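Long-range contacts in DNA-entry nuclease inhibitor (Bacillus subtilis subsp. subtilis, PDB 4MQD), which inhibits the DNA-entry nuclease and plays a role in the competence of cells to be transformed: residues 64-69 with 102-107; 109-114 with 128-133. One frame throughout, in Å; residues are numbered along the deposited sequence.

How the interactions relate
The two contacts follow each other along the chain, interaction 1 closing before interaction 2 opens, and their centres lie about 9 Å apart. Both reach the mixed five-stranded sheet, in which strands 59-66, 127-134 and 107-116 are consecutive. Interaction 2 is the hairpin pairing of the last two. Interaction 1 starts from strand 59-66 and crosses to the loop that leaves strand 100-102, an outer strand of the other sheet. They meet directly: R65 is probably hydrogen-bonded through its backbone to I130 and A132. Pairing within one sheet and apolar packing toward the other thus share one buried region of this nuclease inhibitor.

Interaction 1: 64-69 with 102-107; sequences FRLNSS and FDLPKG
F64 and F102 meet as an offset stack. The ring centroids are 4.7 Å apart and the planes are tilted by 30°. The overlap is partial: CG of F64 sits 3.8 Å above the F102 plane, displaced toward the rim. The closest touch comes from the aliphatic base of F64: its CB lies over one face of the F102 ring, 3.4 Å from CE2 of F102. With CG anti to the backbone N (chi1 -163°), the F64 ring extends from CB toward L104.

L104 takes the far end of the F64 ring. Its CD2 approaches at the edge, near the ring plane, 4.1 Å from CZ of F64, and the two side chains cross at about a right angle. The other branch of L104 turns to L66, with 3.7 Å between the two CD1 methyls. P105 adds a looser contact, its CD 4.5 Å from CD2 of L66. The four main side chains are buried. No hydrogen bond joins the two segments, and the contact is wholly apolar. Between F102 and L104 the chain makes an inverse gamma turn centred on D103, with a weak bond from L104 N to F102 O.

The contact joins the end of strand 59-66 to the loop between strands 100-102 and 107-116, and so links the two sheets. W8 of strand 6-14 meets both phenylalanine rings edge-to-face. The side chains of F64 and F102 also touch I90 and I92 of strand 90-93, while Y109 of strand 107-116 touches L66 and L104.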
loop_
_atom_site.group_PDB
_atom_site.type_symbol
_atom_site.label_atom_id
_atom_site.label_comp_id
_atom_site.label_asym_id
_atom_site.label_seq_id
_atom_site.Cartn_x
_atom_site.Cartn_y
_atom_site.Cartn_z
ATOM N N PHE A 64 -4.052 2.573 14.022
ATOM C CA PHE A 64 -5.501 2.488 13.898
ATOM C C PHE A 64 -6.024 3.636 13.046
ATOM O O PHE A 64 -5.575 4.775 13.189
ATOM C CB PHE A 64 -6.175 2.495 15.268
ATOM C CG PHE A 64 -7.594 2.010 15.232
ATOM C CD1 PHE A 64 -7.871 0.652 15.192
ATOM C CD2 PHE A 64 -8.652 2.908 15.210
ATOM C CE1 PHE A 64 -9.177 0.198 15.144
ATOM C CE2 PHE A 64 -9.961 2.461 15.164
ATOM C CZ PHE A 64 -10.224 1.104 15.130
ATOM N N ARG A 65 -6.969 3.326 12.160
ATOM C CA ARG A 65 -7.571 4.315 11.268
ATOM C C ARG A 65 -9.077 4.120 11.159
ATOM O O ARG A 65 -9.576 3.000 11.287
ATOM C CB ARG A 65 -6.969 4.207 9.870
ATOM C CG ARG A 65 -5.482 4.494 9.797
ATOM C CD ARG A 65 -4.962 4.255 8.394
ATOM N NE ARG A 65 -3.519 4.439 8.315
ATOM C CZ ARG A 65 -2.788 4.243 7.220
ATOM N NH1 ARG A 65 -3.357 3.849 6.085
ATOM N NH2 ARG A 65 -1.475 4.442 7.263
ATOM N N LEU A 66 -9.786 5.220 10.913
ATOM C CA LEU A 66 -11.224 5.201 10.665
ATOM C C LEU A 66 -11.504 5.782 9.276
ATOM O O LEU A 66 -11.199 6.948 9.014
ATOM C CB LEU A 66 -11.955 6.015 11.735
ATOM C CG LEU A 66 -13.473 6.190 11.603
ATOM C CD1 LEU A 66 -14.196 4.852 11.547
ATOM C CD2 LEU A 66 -14.001 7.035 12.752
ATOM N N ASN A 67 -12.074 4.956 8.397
ATOM C CA ASN A 67 -12.441 5.357 7.033
ATOM C C ASN A 67 -11.288 5.966 6.237
ATOM O O ASN A 67 -11.454 6.977 5.552
ATOM C CB ASN A 67 -13.637 6.318 7.058
ATOM C CG ASN A 67 -14.880 5.683 7.654
ATOM O OD1 ASN A 67 -15.215 4.540 7.340
ATOM N ND2 ASN A 67 -15.577 6.424 8.508
ATOM N N SER A 68 -10.119 5.341 6.329
ATOM C CA SER A 68 -8.961 5.776 5.560
ATOM C C SER A 68 -9.094 5.314 4.115
ATOM O O SER A 68 -9.554 4.204 3.854
ATOM C CB SER A 68 -7.671 5.218 6.159
ATOM O OG SER A 68 -6.545 5.623 5.400
ATOM N N SER A 69 -8.701 6.181 3.185
ATOM C CA SER A 69 -8.626 5.831 1.769
ATOM C C SER A 69 -7.173 5.707 1.307
ATOM O O SER A 69 -6.918 5.464 0.125
ATOM C CB SER A 69 -9.358 6.878 0.924
ATOM O OG SER A 69 -8.750 8.153 1.049
ATOM N N PHE A 102 -9.233 3.345 21.730
ATOM C CA PHE A 102 -9.563 4.126 20.543
ATOM C C PHE A 102 -11.038 4.508 20.574
ATOM O O PHE A 102 -11.906 3.645 20.713
ATOM C CB PHE A 102 -9.249 3.324 19.278
ATOM C CG PHE A 102 -7.817 2.870 19.191
ATOM C CD1 PHE A 102 -7.427 1.648 19.723
ATOM C CD2 PHE A 102 -6.858 3.671 18.589
ATOM C CE1 PHE A 102 -6.108 1.232 19.649
ATOM C CE2 PHE A 102 -5.538 3.260 18.512
ATOM C CZ PHE A 102 -5.162 2.039 19.041
ATOM N N ASP A 103 -11.307 5.806 20.458
ATOM C CA ASP A 103 -12.668 6.331 20.491
ATOM C C ASP A 103 -13.380 6.059 19.163
ATOM O O ASP A 103 -13.421 6.911 18.275
ATOM C CB ASP A 103 -12.644 7.835 20.799
ATOM C CG ASP A 103 -14.030 8.416 21.011
ATOM O OD1 ASP A 103 -14.883 7.733 21.617
ATOM O OD2 ASP A 103 -14.264 9.565 20.580
ATOM N N LEU A 104 -13.927 4.853 19.040
ATOM C CA LEU A 104 -14.668 4.441 17.851
ATOM C C LEU A 104 -16.162 4.435 18.178
ATOM O O LEU A 104 -16.570 3.828 19.170
ATOM C CB LEU A 104 -14.212 3.048 17.416
ATOM C CG LEU A 104 -14.633 2.565 16.027
ATOM C CD1 LEU A 104 -14.034 3.436 14.932
ATOM C CD2 LEU A 104 -14.221 1.113 15.832
ATOM N N PRO A 105 -16.989 5.114 17.358
ATOM C CA PRO A 105 -18.431 5.152 17.631
ATOM C C PRO A 105 -19.127 3.793 17.530
ATOM O O PRO A 105 -18.567 2.843 16.977
ATOM C CB PRO A 105 -18.981 6.092 16.549
ATOM C CG PRO A 105 -17.810 6.848 16.034
ATOM C CD PRO A 105 -16.623 5.957 16.205
ATOM N N LYS A 106 -20.345 3.721 18.063
ATOM C CA LYS A 106 -21.174 2.522 17.955
ATOM C C LYS A 106 -21.542 2.279 16.497
ATOM O O LYS A 106 -21.709 3.228 15.729
ATOM C CB LYS A 106 -22.465 2.670 18.768
ATOM C CG LYS A 106 -22.269 2.886 20.260
ATOM C CD LYS A 106 -23.563 2.671 21.040
ATOM C CE LYS A 106 -24.635 3.708 20.722
ATOM N NZ LYS A 106 -24.237 5.093 21.105
ATOM N N GLY A 107 -21.669 1.009 16.123
ATOM C CA GLY A 107 -22.092 0.643 14.774
ATOM C C GLY A 107 -21.304 -0.508 14.183
ATOM O O GLY A 107 -20.431 -1.085 14.833
#

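Interaction 2: 109-114 with 128-133; sequences YQLTCW and YIIDAV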
loop_
_atom_site.group_PDB
_atom_site.type_symbol
_atom_site.label_atom_id
_atom_site.label_comp_id
_atom_site.label_asym_id
_atom_site.label_seq_id
_atom_site.Cartn_x
_atom_site.Cartn_y
_atom_site.Cartn_z
ATOM N N TYR A 109 -18.797 -2.217 11.223
ATOM C CA TYR A 109 -17.621 -1.852 10.445
ATOM C C TYR A 109 -17.086 -3.047 9.671
ATOM O O TYR A 109 -17.368 -4.196 10.012
ATOM C CB TYR A 109 -16.508 -1.341 11.365
ATOM C CG TYR A 109 -16.853 -0.108 12.172
ATOM C CD1 TYR A 109 -17.531 -0.213 13.383
ATOM C CD2 TYR A 109 -16.480 1.158 11.736
ATOM C CE1 TYR A 109 -17.843 0.912 14.130
ATOM C CE2 TYR A 109 -16.786 2.288 12.478
ATOM C CZ TYR A 109 -17.465 2.160 13.673
ATOM O OH TYR A 109 -17.770 3.280 14.415
ATOM N N GLN A 110 -16.322 -2.760 8.622
ATOM C CA GLN A 110 -15.455 -3.752 7.995
ATOM C C GLN A 110 -14.039 -3.470 8.475
ATOM O O GLN A 110 -13.379 -2.542 7.994
ATOM C CB GLN A 110 -15.533 -3.684 6.468
ATOM C CG GLN A 110 -16.794 -4.305 5.882
ATOM C CD GLN A 110 -16.886 -5.807 6.109
ATOM O OE1 GLN A 110 -15.886 -6.478 6.376
ATOM N NE2 GLN A 110 -18.096 -6.341 6.001
ATOM N N LEU A 111 -13.594 -4.264 9.446
ATOM C CA LEU A 111 -12.291 -4.081 10.066
ATOM C C LEU A 111 -11.227 -4.828 9.271
ATOM O O LEU A 111 -11.278 -6.055 9.162
ATOM C CB LEU A 111 -12.322 -4.588 11.510
ATOM C CG LEU A 111 -11.148 -4.184 12.404
ATOM C CD1 LEU A 111 -11.185 -2.692 12.700
ATOM C CD2 LEU A 111 -11.163 -4.987 13.696
ATOM N N THR A 112 -10.275 -4.082 8.716
ATOM C CA THR A 112 -9.182 -4.663 7.943
ATOM C C THR A 112 -7.861 -4.510 8.689
ATOM O O THR A 112 -7.579 -3.448 9.242
ATOM C CB THR A 112 -9.068 -4.006 6.555
ATOM O OG1 THR A 112 -10.292 -4.198 5.836
ATOM C CG2 THR A 112 -7.918 -4.611 5.755
ATOM N N CYS A 113 -7.063 -5.576 8.704
ATOM C CA CYS A 113 -5.745 -5.563 9.334
ATOM C C CYS A 113 -4.664 -5.944 8.324
ATOM O O CYS A 113 -4.674 -7.054 7.785
ATOM C CB CYS A 113 -5.703 -6.529 10.519
ATOM S SG CYS A 113 -4.111 -6.579 11.385
ATOM N N TRP A 114 -3.742 -5.019 8.069
ATOM C CA TRP A 114 -2.592 -5.287 7.212
ATOM C C TRP A 114 -1.375 -5.582 8.076
ATOM O O TRP A 114 -1.066 -4.815 8.993
ATOM C CB TRP A 114 -2.270 -4.086 6.321
ATOM C CG TRP A 114 -3.254 -3.808 5.230
ATOM C CD1 TRP A 114 -3.222 -4.290 3.953
ATOM C CD2 TRP A 114 -4.391 -2.946 5.304
ATOM N NE1 TRP A 114 -4.281 -3.794 3.231
ATOM C CE2 TRP A 114 -5.013 -2.963 4.037
ATOM C CE3 TRP A 114 -4.948 -2.165 6.321
ATOM C CZ2 TRP A 114 -6.169 -2.229 3.761
ATOM C CZ3 TRP A 114 -6.095 -1.435 6.047
ATOM C CH2 TRP A 114 -6.693 -1.474 4.777
ATOM N N TYR A 128 1.214 -3.059 12.332
ATOM C CA TYR A 128 -0.112 -3.581 12.031
ATOM C C TYR A 128 -1.084 -2.427 11.827
ATOM O O TYR A 128 -1.396 -1.689 12.764
ATOM C CB TYR A 128 -0.568 -4.527 13.140
ATOM C CG TYR A 128 0.308 -5.756 13.218
ATOM C CD1 TYR A 128 0.031 -6.879 12.445
ATOM C CD2 TYR A 128 1.438 -5.781 14.031
ATOM C CE1 TYR A 128 0.842 -8.002 12.494
ATOM C CE2 TYR A 128 2.256 -6.900 14.086
ATOM C CZ TYR A 128 1.952 -8.005 13.317
ATOM O OH TYR A 128 2.758 -9.116 13.366
ATOM N N ILE A 129 -1.529 -2.261 10.583
ATOM C CA ILE A 129 -2.441 -1.184 10.216
ATOM C C ILE A 129 -3.864 -1.711 10.306
ATOM O O ILE A 129 -4.194 -2.726 9.690
ATOM C CB ILE A 129 -2.169 -0.653 8.792
ATOM C CG1 ILE A 129 -0.720 -0.163 8.674
ATOM C CG2 ILE A 129 -3.145 0.469 8.444
ATOM C CD1 ILE A 129 -0.310 0.237 7.272
ATOM N N ILE A 130 -4.697 -1.018 11.079
ATOM C CA ILE A 130 -6.070 -1.441 11.325
ATOM C C ILE A 130 -7.038 -0.341 10.885
ATOM O O ILE A 130 -7.107 0.717 11.514
ATOM C CB ILE A 130 -6.285 -1.780 12.815
ATOM C CG1 ILE A 130 -5.281 -2.851 13.263
ATOM C CG2 ILE A 130 -7.711 -2.263 13.052
ATOM C CD1 ILE A 130 -5.219 -3.054 14.760
ATOM N N ASP A 131 -7.777 -0.597 9.806
ATOM C CA ASP A 131 -8.729 0.370 9.261
ATOM C C ASP A 131 -10.162 -0.096 9.508
ATOM O O ASP A 131 -10.586 -1.139 8.996
ATOM C CB ASP A 131 -8.485 0.572 7.760
ATOM C CG ASP A 131 -9.365 1.669 7.148
ATOM O OD1 ASP A 131 -9.794 2.599 7.868
ATOM O OD2 ASP A 131 -9.613 1.604 5.923
ATOM N N ALA A 132 -10.894 0.679 10.304
ATOM C CA ALA A 132 -12.316 0.456 10.516
ATOM C C ALA A 132 -13.093 1.262 9.479
ATOM O O ALA A 132 -13.084 2.492 9.516
ATOM C CB ALA A 132 -12.717 0.868 11.924
ATOM N N VAL A 133 -13.748 0.566 8.552
ATOM C CA VAL A 133 -14.573 1.211 7.532
ATOM C C VAL A 133 -16.043 1.091 7.924
ATOM O O VAL A 133 -16.540 -0.013 8.135
ATOM C CB VAL A 133 -14.355 0.574 6.145
ATOM C CG1 VAL A 133 -15.197 1.285 5.090
ATOM C CG2 VAL A 133 -12.878 0.608 5.774
#
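T112 and D131 form the central pair, joined by two backbone hydrogen bonds. T112 N gives the straighter one to D131 O, 3.0 Å and 174° at the hydrogen; D131 N returns one to T112 O. W114 and I129 make a like pair, with W114 N 2.8 Å from I129 O. Q110 and V133 make the third, where V133 N to Q110 O is the longest of the six bonds at 3.2 Å. The non-hydrogen-bonded pairs L111 with A132 and C113 with I130 fall between them. Several CA-H...O contacts fill in, among them I130 CA to T112 O at 3.3 Å.

This is an antiparallel beta hairpin of strands 107-116 and 127-134, inside the mixed sheet. Strand 77-85 flanks it next to 107-116, and strand 59-66 next to 127-134.

W114 shares a face of the sheet with T112, I129 and D131. Its side chain lies beside that of D131, pointing the same way, and its CE3 meets I129 CG2 at 3.8 Å. D131 CB meets the indole edge in plane, 3.6 Å from CZ3 of W114, and the carboxylate is turned only 21° from the ring plane. T112 CG2 sits over one indole face, 3.4 Å above the plane and toward the rim. D131 OD1 accepts from S68 N, and T112 OG1 bonds T80 OG1. On the other face L111 CD1 presses on I130 CG2 at 3.5 Å and also touches A132 CB. F52 of strand 49-53, from the second sheet, packs against L111 and C113.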